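Local coordinates for 462aa long hypothetical selenium-binding protein (Sulfolobus tokodaii, PDB 2ECE), which is of unknown function but folds as a beta propeller of the selenium-binding protein family and may bind selenium, at residues P258-T263 and I328-K333. Residues are numbered along the deposited sequence; the frame is centred on the assembly and turned at random.
Sequences PLHDPT and ISLDDK
The carboxylate of D332 straddles two successive backbone amides of the facing loop: OD1 accepts from H260 N at 2.8 Å and OD2 from D261 N at 3.1 Å, each oxygen through its syn lone pair. With CG beside its own backbone N (chi1 -71°), D332 reaches across from the last position of the type I turn S329-D332, which D332 N closes on S329 O. H260 answers in the other direction. Its NE2 donates to I328 O (2.8 Å, N-H...O 156°); the oxygen lies near the ring plane, whereas the donor sits above the carbonyl plane. This bond fixes the rotation of the imidazole and places a hydrogen on NE2. S329 O lies at the ring edge, 3.2 Å from CD2, and L330 CD1 covers one face in a CH-pi contact, 4.1 Å from the centroid. An alanine at D332 would remove both carboxylate oxygens and would probably loosen the H260-D261 backbone from the turn. Farther out, L259 CD2 meets I328 CD1 at 3.8 Å, the two side chains crossing at about a right angle. The contact joins the loops that follow strands 250-258 and 326-328, the first strands of two successive propeller blades. F268 of strand 266-274 packs against both L259 and I328, while helix 16-20 touches H260 through P16 and L330 through M20.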
loop_
_atom_site.group_PDB
_atom_site.type_symbol
_atom_site.label_atom_id
_atom_site.label_comp_id
_atom_site.label_asym_id
_atom_site.label_seq_id
_atom_site.Cartn_x
_atom_site.Cartn_y
_atom_site.Cartn_z
ATOM N N PRO A 258 6.336 -9.763 -0.506
ATOM C CA PRO A 258 7.112 -10.965 -0.832
ATOM C C PRO A 258 8.237 -10.495 -1.766
ATOM O O PRO A 258 8.085 -9.466 -2.432
ATOM C CB PRO A 258 6.110 -11.828 -1.607
ATOM C CG PRO A 258 4.763 -11.365 -1.096
ATOM C CD PRO A 258 4.947 -9.872 -0.992
ATOM N N LEU A 259 9.362 -11.207 -1.817
ATOM C CA LEU A 259 10.393 -10.795 -2.763
ATOM C C LEU A 259 9.755 -11.070 -4.129
ATOM O O LEU A 259 8.877 -11.934 -4.250
ATOM C CB LEU A 259 11.682 -11.609 -2.598
ATOM C CG LEU A 259 12.546 -11.292 -1.370
ATOM C CD1 LEU A 259 13.948 -11.868 -1.582
ATOM C CD2 LEU A 259 12.637 -9.796 -1.157
ATOM N N HIS A 260 10.174 -10.332 -5.148
ATOM C CA HIS A 260 9.600 -10.494 -6.477
ATOM C C HIS A 260 9.958 -11.814 -7.166
ATOM O O HIS A 260 9.154 -12.365 -7.925
ATOM C CB HIS A 260 9.998 -9.297 -7.337
ATOM C CG HIS A 260 9.540 -7.983 -6.775
ATOM N ND1 HIS A 260 8.231 -7.551 -6.852
ATOM C CD2 HIS A 260 10.208 -7.031 -6.082
ATOM C CE1 HIS A 260 8.114 -6.391 -6.230
ATOM N NE2 HIS A 260 9.299 -6.054 -5.754
ATOM N N ASP A 261 11.160 -12.311 -6.893
ATOM C CA ASP A 261 11.646 -13.574 -7.461
ATOM C C ASP A 261 10.828 -14.682 -6.800
ATOM O O ASP A 261 10.990 -14.942 -5.610
ATOM C CB ASP A 261 13.123 -13.749 -7.108
ATOM C CG ASP A 261 13.750 -14.979 -7.753
ATOM O OD1 ASP A 261 13.027 -15.926 -8.129
ATOM O OD2 ASP A 261 14.992 -14.996 -7.865
ATOM N N PRO A 262 9.959 -15.365 -7.564
ATOM C CA PRO A 262 9.138 -16.432 -6.986
ATOM C C PRO A 262 9.873 -17.657 -6.447
ATOM O O PRO A 262 9.267 -18.492 -5.768
ATOM C CB PRO A 262 8.183 -16.780 -8.126
ATOM C CG PRO A 262 9.050 -16.597 -9.330
ATOM C CD PRO A 262 9.750 -15.279 -9.022
ATOM N N THR A 263 11.165 -17.779 -6.740
ATOM C CA THR A 263 11.922 -18.924 -6.234
ATOM C C THR A 263 12.312 -18.655 -4.791
ATOM O O THR A 263 12.794 -19.543 -4.085
ATOM C CB THR A 263 13.208 -19.192 -7.059
ATOM O OG1 THR A 263 14.099 -18.076 -6.955
ATOM C CG2 THR A 263 12.865 -19.423 -8.508
ATOM N N ILE A 328 9.628 -2.958 -2.229
ATOM C CA ILE A 328 10.896 -3.531 -2.676
ATOM C C ILE A 328 11.120 -3.324 -4.170
ATOM O O ILE A 328 10.199 -3.498 -4.975
ATOM C CB ILE A 328 10.927 -5.052 -2.395
ATOM C CG1 ILE A 328 10.635 -5.318 -0.917
ATOM C CG2 ILE A 328 12.274 -5.634 -2.799
ATOM C CD1 ILE A 328 10.420 -6.784 -0.601
ATOM N N SER A 329 12.341 -2.958 -4.555
ATOM C CA SER A 329 12.634 -2.770 -5.978
ATOM C C SER A 329 12.549 -4.130 -6.672
ATOM O O SER A 329 12.747 -5.161 -6.036
ATOM C CB SER A 329 14.029 -2.159 -6.170
ATOM O OG SER A 329 15.022 -2.911 -5.498
ATOM N N LEU A 330 12.250 -4.133 -7.972
ATOM C CA LEU A 330 12.111 -5.382 -8.725
ATOM C C LEU A 330 13.289 -6.360 -8.669
ATOM O O LEU A 330 13.088 -7.566 -8.761
ATOM C CB LEU A 330 11.785 -5.081 -10.190
ATOM C CG LEU A 330 10.311 -4.911 -10.567
ATOM C CD1 LEU A 330 9.583 -6.226 -10.362
ATOM C CD2 LEU A 330 9.677 -3.816 -9.720
ATOM N N ASP A 331 14.508 -5.851 -8.537
ATOM C CA ASP A 331 15.686 -6.718 -8.476
ATOM C C ASP A 331 15.868 -7.280 -7.071
ATOM O O ASP A 331 16.836 -7.979 -6.791
ATOM C CB ASP A 331 16.941 -5.941 -8.880
ATOM C CG ASP A 331 17.096 -4.648 -8.101
ATOM O OD1 ASP A 331 16.428 -4.502 -7.052
ATOM O OD2 ASP A 331 17.886 -3.781 -8.531
ATOM N N ASP A 332 14.926 -6.968 -6.188
ATOM C CA ASP A 332 14.977 -7.440 -4.810
ATOM C C ASP A 332 16.219 -6.966 -4.074
ATOM O O ASP A 332 16.601 -7.543 -3.055
ATOM C CB ASP A 332 14.917 -8.974 -4.759
ATOM C CG ASP A 332 13.545 -9.521 -5.118
ATOM O OD1 ASP A 332 12.539 -8.835 -4.835
ATOM O OD2 ASP A 332 13.467 -10.644 -5.663
ATOM N N LYS A 333 16.843 -5.902 -4.572
ATOM C CA LYS A 333 18.056 -5.390 -3.944
ATOM C C LYS A 333 17.798 -4.337 -2.867
ATOM O O LYS A 333 18.537 -4.255 -1.885
ATOM C CB LYS A 333 18.990 -4.813 -5.018
ATOM C CG LYS A 333 20.372 -4.433 -4.517
ATOM C CD LYS A 333 21.217 -3.815 -5.625
ATOM C CE LYS A 333 22.635 -3.548 -5.140
ATOM N NZ LYS A 333 23.474 -2.877 -6.183
#